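Local coordinates for protein kallistatin (Homo sapiens, PDB 6F4V) that inhibits the serine protease tissue kallikrein, being cleaved at its reactive site and forming a heat- and SDS-stable equimolar complex with the enzyme, at residues E90-S95 and V164-F169; S316-T321 and A331-S336; L215-L220 and M253-L258. One frame throughout, in Å; residues are numbered along the deposited sequence.

Contact 1: residues E90-S95 and V164-F169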
loop_
_atom_site.group_PDB
_atom_site.type_symbol
_atom_site.label_atom_id
_atom_site.label_comp_id
_atom_site.label_asym_id
_atom_site.label_seq_id
_atom_site.Cartn_x
_atom_site.Cartn_y
_atom_site.Cartn_z
ATOM N N GLU A 90 13.847 -7.094 -3.718
ATOM C CA GLU A 90 12.909 -7.516 -4.747
ATOM C C GLU A 90 11.668 -6.633 -4.626
ATOM O O GLU A 90 11.080 -6.522 -3.542
ATOM C CB GLU A 90 12.538 -8.994 -4.556
ATOM C CG GLU A 90 11.584 -9.536 -5.625
ATOM C CD GLU A 90 11.076 -10.940 -5.342
ATOM O OE1 GLU A 90 11.599 -11.614 -4.443
ATOM O OE2 GLU A 90 10.157 -11.411 -6.048
ATOM N N THR A 91 11.339 -5.944 -5.712
ATOM C CA THR A 91 10.059 -5.303 -5.842
ATOM C C THR A 91 9.488 -5.711 -7.194
ATOM O O THR A 91 10.191 -5.670 -8.227
ATOM C CB THR A 91 10.164 -3.776 -5.699
ATOM O OG1 THR A 91 10.817 -3.468 -4.468
ATOM C CG2 THR A 91 8.799 -3.148 -5.698
ATOM N N ARG A 92 8.234 -6.164 -7.176
ATOM C CA ARG A 92 7.510 -6.469 -8.398
ATOM C C ARG A 92 6.135 -5.889 -8.271
ATOM O O ARG A 92 5.474 -6.088 -7.235
ATOM C CB ARG A 92 7.391 -7.969 -8.645
ATOM C CG ARG A 92 8.677 -8.594 -9.153
ATOM C CD ARG A 92 8.578 -10.089 -9.350
ATOM N NE ARG A 92 8.220 -10.782 -8.112
ATOM C CZ ARG A 92 6.994 -11.209 -7.786
ATOM N NH1 ARG A 92 5.947 -11.041 -8.591
ATOM N NH2 ARG A 92 6.808 -11.814 -6.611
ATOM N N VAL A 93 5.727 -5.180 -9.310
ATOM C CA VAL A 93 4.381 -4.633 -9.421
ATOM C C VAL A 93 3.858 -5.017 -10.791
ATOM O O VAL A 93 4.566 -4.891 -11.784
ATOM C CB VAL A 93 4.349 -3.131 -9.235
ATOM C CG1 VAL A 93 2.911 -2.622 -9.341
ATOM C CG2 VAL A 93 4.949 -2.743 -7.888
ATOM N N GLY A 94 2.649 -5.553 -10.832
ATOM C CA GLY A 94 2.042 -5.978 -12.081
ATOM C C GLY A 94 0.539 -5.788 -12.032
ATOM O O GLY A 94 -0.037 -5.567 -10.958
ATOM N N SER A 95 -0.074 -5.884 -13.203
ATOM C CA SER A 95 -1.489 -5.630 -13.396
ATOM C C SER A 95 -2.046 -6.687 -14.315
ATOM O O SER A 95 -1.317 -7.240 -15.134
ATOM C CB SER A 95 -1.678 -4.266 -14.056
ATOM O OG SER A 95 -1.268 -3.221 -13.165
ATOM N N VAL A 164 -7.067 -6.260 -11.696
ATOM C CA VAL A 164 -6.258 -6.473 -10.519
ATOM C C VAL A 164 -4.870 -5.903 -10.675
ATOM O O VAL A 164 -4.313 -5.808 -11.785
ATOM C CB VAL A 164 -6.148 -7.953 -10.079
ATOM C CG1 VAL A 164 -7.506 -8.601 -10.011
ATOM C CG2 VAL A 164 -5.241 -8.746 -10.993
ATOM N N ASN A 165 -4.293 -5.515 -9.548
ATOM C CA ASN A 165 -2.856 -5.379 -9.522
ATOM C C ASN A 165 -2.295 -5.904 -8.241
ATOM O O ASN A 165 -3.036 -6.223 -7.312
ATOM C CB ASN A 165 -2.437 -3.959 -9.798
ATOM C CG ASN A 165 -2.615 -3.040 -8.636
ATOM O OD1 ASN A 165 -2.788 -3.466 -7.514
ATOM N ND2 ASN A 165 -2.546 -1.748 -8.907
ATOM N N TYR A 166 -0.987 -6.023 -8.207
ATOM C CA TYR A 166 -0.318 -6.561 -7.017
ATOM C C TYR A 166 1.042 -5.892 -6.884
ATOM O O TYR A 166 1.607 -5.365 -7.873
ATOM C CB TYR A 166 -0.178 -8.096 -7.111
ATOM C CG TYR A 166 0.750 -8.464 -8.232
ATOM C CD1 TYR A 166 2.143 -8.517 -8.027
ATOM C CD2 TYR A 166 0.256 -8.694 -9.517
ATOM C CE1 TYR A 166 3.010 -8.804 -9.077
ATOM C CE2 TYR A 166 1.108 -8.991 -10.556
ATOM C CZ TYR A 166 2.476 -9.059 -10.336
ATOM O OH TYR A 166 3.318 -9.330 -11.396
ATOM N N ILE A 167 1.557 -5.937 -5.664
ATOM C CA ILE A 167 2.887 -5.509 -5.342
ATOM C C ILE A 167 3.448 -6.552 -4.393
ATOM O O ILE A 167 2.768 -7.028 -3.495
ATOM C CB ILE A 167 2.920 -4.076 -4.741
ATOM C CG1 ILE A 167 4.346 -3.674 -4.336
ATOM C CG2 ILE A 167 1.963 -3.932 -3.556
ATOM C CD1 ILE A 167 4.528 -2.194 -4.031
ATOM N N TYR A 168 4.699 -6.907 -4.648
ATOM C CA TYR A 168 5.461 -7.808 -3.822
ATOM C C TYR A 168 6.798 -7.138 -3.525
ATOM O O TYR A 168 7.464 -6.655 -4.448
ATOM C CB TYR A 168 5.677 -9.150 -4.499
ATOM C CG TYR A 168 6.426 -10.078 -3.566
ATOM C CD1 TYR A 168 5.778 -10.705 -2.514
ATOM C CD2 TYR A 168 7.803 -10.260 -3.683
ATOM C CE1 TYR A 168 6.469 -11.520 -1.620
ATOM C CE2 TYR A 168 8.510 -11.076 -2.787
ATOM C CZ TYR A 168 7.838 -11.710 -1.769
ATOM O OH TYR A 168 8.499 -12.523 -0.857
ATOM N N PHE A 169 7.168 -7.117 -2.250
ATOM C CA PHE A 169 8.332 -6.419 -1.749
ATOM C C PHE A 169 9.053 -7.309 -0.764
ATOM O O PHE A 169 8.487 -7.710 0.248
ATOM C CB PHE A 169 7.866 -5.143 -1.029
ATOM C CG PHE A 169 8.959 -4.364 -0.360
ATOM C CD1 PHE A 169 9.698 -3.456 -1.075
ATOM C CD2 PHE A 169 9.213 -4.501 0.984
ATOM C CE1 PHE A 169 10.691 -2.697 -0.472
ATOM C CE2 PHE A 169 10.203 -3.729 1.613
ATOM C CZ PHE A 169 10.936 -2.828 0.872
HETATM O O HOH W 1 5.753 -9.886 -11.217
HETATM O O HOH W 2 -2.499 -1.186 -11.885
#
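Tyr166, whose CG sits between the backbone N and the carbonyl carbon (chi1 66°), lays its phenol ring over the backbone of Gly94. Arg92, whose CG is anti to the carbonyl carbon, reaches over from the other strand to Tyr166 and Tyr168. The Gly94 N lies above one face of the Tyr166 ring, offset toward the rim and 3.5 Å from CZ; the absence of a side chain at Gly94 gives the ring its place. Arg92 NH1 meets Tyr166 CE1 obliquely at 3.7 Å, and a water accepts from that same NH1 while also bonding Tyr166 OH. The guanidinium plane is 23° from that of the Tyr168 ring, but what lies over a guanidinium face is Tyr168 CB, while Arg92 NH2 meets the ring obliquely, 3.5 Å from CG. Glu90 holds this group in position: Arg92 NE donates to Glu90 OE2 at 2.9 Å, almost straight (171°) and in the guanidinium plane. On the other face of the sheet, Val93 CG2 packs against Ile167 CG1 at 3.7 Å, the two side chains side by side and pointing the same way, with Leu79 and Leu82 of helix 68-83 against Val93. Between the two layers runs a regular antiparallel ladder, in which the pairs Arg92-Tyr168 and Gly94-Tyr166 are hydrogen-bonded; Arg92 N, for instance, lies 2.9 Å from Tyr168 O. These strands belong to the large central sheet of the serpin fold. Since Glu90 also bridges to Arg145 and Arg92 to Glu143, the opposed charges probably keep one another ionised and hold the guanidinium beside the two tyrosines.

Contact 2: residues S316-T321 and A331-S336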
loop_
_atom_site.group_PDB
_atom_site.type_symbol
_atom_site.label_atom_id
_atom_site.label_comp_id
_atom_site.label_asym_id
_atom_site.label_seq_id
_atom_site.Cartn_x
_atom_site.Cartn_y
_atom_site.Cartn_z
ATOM N N SER A 316 -14.806 -4.029 -4.988
ATOM C CA SER A 316 -13.362 -3.717 -5.049
ATOM C C SER A 316 -12.709 -4.026 -3.713
ATOM O O SER A 316 -13.139 -3.503 -2.661
ATOM C CB SER A 316 -13.117 -2.234 -5.419
ATOM O OG SER A 316 -11.720 -1.903 -5.456
ATOM N N PHE A 317 -11.697 -4.906 -3.737
ATOM C CA PHE A 317 -11.032 -5.356 -2.515
ATOM C C PHE A 317 -9.584 -4.946 -2.495
ATOM O O PHE A 317 -8.964 -4.760 -3.549
ATOM C CB PHE A 317 -11.146 -6.877 -2.374
ATOM C CG PHE A 317 -12.562 -7.356 -2.342
ATOM C CD1 PHE A 317 -13.350 -7.172 -1.189
ATOM C CD2 PHE A 317 -13.135 -7.938 -3.461
ATOM C CE1 PHE A 317 -14.674 -7.612 -1.149
ATOM C CE2 PHE A 317 -14.471 -8.361 -3.429
ATOM C CZ PHE A 317 -15.227 -8.197 -2.284
ATOM N N HIS A 318 -9.052 -4.782 -1.299
ATOM C CA HIS A 318 -7.622 -4.593 -1.108
ATOM C C HIS A 318 -7.167 -5.432 0.087
ATOM O O HIS A 318 -7.792 -5.381 1.139
ATOM C CB HIS A 318 -7.279 -3.121 -0.838
ATOM C CG HIS A 318 -5.805 -2.879 -0.724
ATOM N ND1 HIS A 318 -4.990 -2.798 -1.827
ATOM C CD2 HIS A 318 -5.005 -2.724 0.355
ATOM C CE1 HIS A 318 -3.741 -2.610 -1.425
ATOM N NE2 HIS A 318 -3.723 -2.573 -0.102
ATOM N N LYS A 319 -6.133 -6.246 -0.088
ATOM C CA LYS A 319 -5.521 -6.967 1.006
ATOM C C LYS A 319 -4.038 -6.760 0.992
ATOM O O LYS A 319 -3.428 -6.591 -0.074
ATOM C CB LYS A 319 -5.804 -8.461 0.917
ATOM C CG LYS A 319 -7.286 -8.799 0.974
ATOM C CD LYS A 319 -7.520 -10.304 0.835
ATOM C CE LYS A 319 -7.611 -11.002 2.176
ATOM N NZ LYS A 319 -8.146 -12.397 2.038
ATOM N N ALA A 320 -3.461 -6.785 2.174
ATOM C CA ALA A 320 -2.039 -6.560 2.321
ATOM C C ALA A 320 -1.476 -7.292 3.539
ATOM O O ALA A 320 -2.187 -7.476 4.538
ATOM C CB ALA A 320 -1.745 -5.088 2.424
ATOM N N THR A 321 -0.191 -7.636 3.470
ATOM C CA THR A 321 0.495 -8.325 4.584
ATOM C C THR A 321 1.884 -7.773 4.800
ATOM O O THR A 321 2.573 -7.424 3.841
ATOM C CB THR A 321 0.660 -9.876 4.343
ATOM O OG1 THR A 321 1.479 -10.086 3.173
ATOM C CG2 THR A 321 -0.635 -10.521 4.089
ATOM N N ALA A 331 6.665 -7.586 2.342
ATOM C CA ALA A 331 5.335 -6.936 2.280
ATOM C C ALA A 331 4.693 -7.211 0.933
ATOM O O ALA A 331 5.358 -7.210 -0.098
ATOM C CB ALA A 331 5.457 -5.440 2.580
ATOM N N ALA A 332 3.392 -7.507 0.943
ATOM C CA ALA A 332 2.674 -7.768 -0.246
ATOM C C ALA A 332 1.289 -7.147 -0.174
ATOM O O ALA A 332 0.754 -6.906 0.905
ATOM C CB ALA A 332 2.583 -9.268 -0.509
ATOM N N ALA A 333 0.732 -6.878 -1.345
ATOM C CA ALA A 333 -0.624 -6.358 -1.430
ATOM C C ALA A 333 -1.191 -6.564 -2.805
ATOM O O ALA A 333 -0.470 -6.763 -3.787
ATOM C CB ALA A 333 -0.676 -4.885 -1.048
ATOM N N ALA A 334 -2.511 -6.525 -2.877
ATOM C CA ALA A 334 -3.191 -6.538 -4.143
ATOM C C ALA A 334 -4.525 -5.826 -4.062
ATOM O O ALA A 334 -5.101 -5.707 -2.991
ATOM C CB ALA A 334 -3.374 -7.975 -4.595
ATOM N N THR A 335 -4.997 -5.369 -5.218
ATOM C CA THR A 335 -6.253 -4.628 -5.338
ATOM C C THR A 335 -7.023 -5.205 -6.497
ATOM O O THR A 335 -6.448 -5.446 -7.555
ATOM C CB THR A 335 -5.962 -3.134 -5.648
ATOM O OG1 THR A 335 -5.146 -2.588 -4.620
ATOM C CG2 THR A 335 -7.244 -2.321 -5.769
ATOM N N SER A 336 -8.316 -5.440 -6.290
ATOM C CA SER A 336 -9.222 -5.835 -7.356
ATOM C C SER A 336 -10.278 -4.752 -7.601
ATOM O O SER A 336 -10.623 -3.982 -6.689
ATOM C CB SER A 336 -9.916 -7.146 -7.008
ATOM O OG SER A 336 -10.853 -6.971 -5.975
#
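Ser336 and Phe317 join near one end of a beta hairpin made by strands 312-324 and 328-340; the second strand lies between 159-172 and 312-324, consistent with the inserted reactive loop of a cleaved, relaxed serpin. Ser336 is gripped at several points. Its N donates to Phe317 O at 2.9 Å, and its OG, placed between the backbone N and the carbonyl carbon (chi1 71°), accepts from Phe317 N at 3.2 Å. The same hydroxyl sits at the edge of the Phe317 ring, 3.5 Å from CD2. Ser336 O in turn receives the hydroxyl of Ser316, OG to O 2.7 Å, and Ser316 OG is also bonded to Tyr40. Farther along the hairpin, Thr321 pairs with Ala332 through two backbone bonds, Thr321 N to Ala332 O being 2.8 Å, while Thr321 OG1 touches the Ala332 methyl. Between these pairs, Ala320 and Ala333 bring their CB atoms to 3.6 Å, allowing the strands to lie close. Helix 33-44 packs on His318 and Thr335 on the same face and supplies Ser35 as a partner of Thr335 OG1. That oxygen also lies near the plane of the His318 ring, 2.8 Å from ND1, in a hydrogen bond that either atom could donate.

Contact 3: residues L215-L220 and M253-L258. With Z9L (methyl 2,3,6-tri-O-sulfo-alpha-D-glucopyranoside), chain C.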
loop_
_atom_site.group_PDB
_atom_site.type_symbol
_atom_site.label_atom_id
_atom_site.label_comp_id
_atom_site.label_asym_id
_atom_site.label_seq_id
_atom_site.Cartn_x
_atom_site.Cartn_y
_atom_site.Cartn_z
ATOM N N LEU A 215 6.503 16.946 18.780
ATOM C CA LEU A 215 5.439 15.945 18.834
ATOM C C LEU A 215 5.786 14.855 19.807
ATOM O O LEU A 215 6.953 14.556 19.992
ATOM C CB LEU A 215 5.258 15.294 17.460
ATOM C CG LEU A 215 4.904 16.218 16.309
ATOM C CD1 LEU A 215 4.988 15.419 15.006
ATOM C CD2 LEU A 215 3.499 16.785 16.488
ATOM N N PRO A 216 4.775 14.197 20.389
ATOM C CA PRO A 216 5.051 13.132 21.352
ATOM C C PRO A 216 5.397 11.793 20.678
ATOM O O PRO A 216 4.645 10.828 20.769
ATOM C CB PRO A 216 3.735 13.073 22.179
ATOM C CG PRO A 216 2.687 13.456 21.187
ATOM C CD PRO A 216 3.337 14.515 20.323
ATOM N N CYS A 217 6.564 11.723 20.036
ATOM C CA CYS A 217 6.987 10.501 19.370
ATOM C C CYS A 217 8.467 10.507 19.102
ATOM O O CYS A 217 9.121 11.551 19.171
ATOM C CB CYS A 217 6.219 10.297 18.040
ATOM S SG CYS A 217 6.634 11.446 16.710
ATOM N N SER A 218 8.995 9.304 18.862
ATOM C CA SER A 218 10.293 9.115 18.251
ATOM C C SER A 218 10.129 8.512 16.861
ATOM O O SER A 218 9.129 7.884 16.567
ATOM C CB SER A 218 11.153 8.201 19.126
ATOM O OG SER A 218 11.363 8.763 20.418
ATOM N N VAL A 219 11.124 8.695 16.014
ATOM C CA VAL A 219 11.090 8.208 14.642
ATOM C C VAL A 219 12.434 7.555 14.343
ATOM O O VAL A 219 13.484 8.145 14.586
ATOM C CB VAL A 219 10.830 9.371 13.653
ATOM C CG1 VAL A 219 10.786 8.887 12.202
ATOM C CG2 VAL A 219 9.535 10.109 14.012
ATOM N N LEU A 220 12.375 6.330 13.840
ATOM C CA LEU A 220 13.529 5.551 13.391
ATOM C C LEU A 220 13.385 5.370 11.911
ATOM O O LEU A 220 12.302 4.985 11.451
ATOM C CB LEU A 220 13.494 4.169 14.067
ATOM C CG LEU A 220 14.474 3.101 13.541
ATOM C CD1 LEU A 220 15.927 3.528 13.727
ATOM C CD2 LEU A 220 14.236 1.800 14.277
ATOM N N MET A 253 8.088 14.167 5.192
ATOM C CA MET A 253 9.242 14.889 4.639
ATOM C C MET A 253 10.023 15.651 5.668
ATOM O O MET A 253 11.245 15.694 5.592
ATOM C CB MET A 253 8.841 15.771 3.461
ATOM C CG MET A 253 8.554 14.901 2.218
ATOM S SD MET A 253 9.956 13.862 1.671
ATOM C CE MET A 253 9.495 12.220 2.212
ATOM N N ARG A 254 9.337 16.197 6.656
ATOM C CA ARG A 254 10.024 16.826 7.776
ATOM C C ARG A 254 10.914 15.826 8.480
ATOM O O ARG A 254 12.111 16.105 8.691
ATOM C CB ARG A 254 9.030 17.491 8.758
ATOM C CG ARG A 254 9.637 17.894 10.081
ATOM C CD ARG A 254 8.715 18.759 10.959
ATOM N NE ARG A 254 9.348 18.861 12.271
ATOM C CZ ARG A 254 9.165 18.038 13.301
ATOM N NH1 ARG A 254 8.267 17.039 13.265
ATOM N NH2 ARG A 254 9.873 18.232 14.411
ATOM N N TRP A 255 10.348 14.681 8.879
ATOM C CA TRP A 255 11.138 13.656 9.541
ATOM C C TRP A 255 12.308 13.154 8.670
ATOM O O TRP A 255 13.439 12.994 9.173
ATOM C CB TRP A 255 10.278 12.472 9.944
ATOM C CG TRP A 255 9.342 12.762 11.079
ATOM C CD1 TRP A 255 9.562 13.573 12.167
ATOM C CD2 TRP A 255 8.040 12.213 11.243
ATOM N NE1 TRP A 255 8.470 13.560 12.986
ATOM C CE2 TRP A 255 7.515 12.732 12.450
ATOM C CE3 TRP A 255 7.265 11.331 10.491
ATOM C CZ2 TRP A 255 6.245 12.367 12.942
ATOM C CZ3 TRP A 255 5.958 10.999 10.947
ATOM C CH2 TRP A 255 5.479 11.522 12.176
ATOM N N ASN A 256 12.007 12.911 7.398
ATOM C CA ASN A 256 13.020 12.461 6.450
ATOM C C ASN A 256 14.178 13.445 6.375
ATOM O O ASN A 256 15.337 13.024 6.445
ATOM C CB ASN A 256 12.445 12.225 5.059
ATOM C CG ASN A 256 13.433 11.474 4.167
ATOM O OD1 ASN A 256 13.904 10.417 4.535
ATOM N ND2 ASN A 256 13.775 12.047 3.067
ATOM N N ASN A 257 13.871 14.743 6.271
ATOM C CA ASN A 257 14.907 15.782 6.161
ATOM C C ASN A 257 15.694 15.982 7.447
ATOM O O ASN A 257 16.927 16.156 7.384
ATOM C CB ASN A 257 14.325 17.092 5.604
ATOM C CG ASN A 257 13.953 16.961 4.138
ATOM O OD1 ASN A 257 14.520 16.119 3.425
ATOM N ND2 ASN A 257 13.008 17.784 3.671
ATOM N N LEU A 258 15.038 15.857 8.602
ATOM C CA LEU A 258 15.752 15.848 9.858
ATOM C C LEU A 258 16.726 14.684 9.893
ATOM O O LEU A 258 17.900 14.862 10.306
ATOM C CB LEU A 258 14.804 15.751 11.049
ATOM C CG LEU A 258 13.973 17.021 11.272
ATOM C CD1 LEU A 258 12.829 16.729 12.222
ATOM C CD2 LEU A 258 14.882 18.154 11.783
HETATM O O4 Z9L C . 14.818 23.914 16.265
HETATM C C4 Z9L C . 14.331 23.521 17.583
HETATM C C5 Z9L C . 13.325 22.361 17.581
HETATM O O5 Z9L C . 12.919 22.076 18.963
HETATM C C6 Z9L C . 13.862 21.088 16.995
HETATM O O6 Z9L C . 12.951 20.043 17.243
HETATM S S1 Z9L C . 13.085 18.747 16.208
HETATM O O7 Z9L C . 12.610 19.306 14.713
HETATM O O11 Z9L C . 12.102 17.530 16.717
HETATM O O15 Z9L C . 14.673 18.254 16.162
HETATM C C3 Z9L C . 13.623 24.735 18.121
HETATM O O3 Z9L C . 14.656 25.737 18.362
HETATM S S2 Z9L C . 14.327 27.252 17.781
HETATM O O8 Z9L C . 15.597 28.254 18.128
HETATM O O9 Z9L C . 12.943 27.827 18.513
HETATM O O10 Z9L C . 14.086 27.172 16.147
HETATM C C2 Z9L C . 12.773 24.584 19.352
HETATM O O2 Z9L C . 13.533 24.918 20.535
HETATM S S3 Z9L C . 12.770 25.669 21.822
HETATM O O12 Z9L C . 13.981 26.223 22.814
HETATM O O13 Z9L C . 11.856 24.582 22.662
HETATM O O14 Z9L C . 11.807 26.938 21.329
HETATM C C1 Z9L C . 12.140 23.195 19.572
HETATM O O1 Z9L C . 10.868 23.187 19.048
HETATM C C7 Z9L C . 9.945 22.219 19.563
#
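Val219 meets Trp255 at about a right angle and sets a methyl over the five-membered ring of the indole: CG2 stands 3.6 Å from the centroid of that ring and only 8° off its normal, a CH-pi contact. Two further residues, Cys217 of the strand and Leu215 just before it, approach the six-membered ring differently. Cys217 SG comes in obliquely, 3.9 Å from Trp255 CZ2, as a sulfur-aromatic contact, and Leu215, crossing the indole at about a right angle, brings CD1 to the same CZ2 at 3.9 Å. Leu215 also slides past Arg254 in the opposite direction, its CD1 4.1 Å from NH1. Arg254, extended from CG to NE with CG anti to the backbone N (chi1 167°), belongs to the glycan pocket: NH2 donates to the sulfate oxygen O7 of the bound sulfated glucose at 3.0 Å, while Leu258 CD1 covers part of one guanidinium face. Asp212 OD2 takes both Arg254 NH1 and Trp255 NE1, tying the pocket to the packing behind it. An alanine in place of Trp255 would probably open a gap beside Val219, Cys217 and Leu215 and leave Asp212 without its indole partner. In the native packing the Trp255 side chain seats helix 249-258 on strand 217-223 of the four-stranded sheet, with Ile233 of strand 228-235 touching both Val219 and Trp255 and Ile243 of helix 240-244 lying against Leu215 and Cys217.

In the fold
From the N terminus, contact 1 comes first, closing a loop of 68 residues, partly helical, between strands 89-100 and 159-172. Contact 3 follows, closing 32 residues between strand 217-223 and helix 249-258, and contact 2 comes last, where only nine residues separate the segments of a hairpin. The three run in series, neither nested nor crossing. Contacts 1 and 2 are neighbours in the large mixed sheet, where strand 159-172 pairs with strand 328-340; Phe169 O and Ala331 N, 2.8 Å apart, probably hydrogen-bond. Contact 3 stands apart, its centre about 28 Å from the centre of either of the others, and joins the smaller antiparallel sheet to the helix that carries part of the glycan pocket.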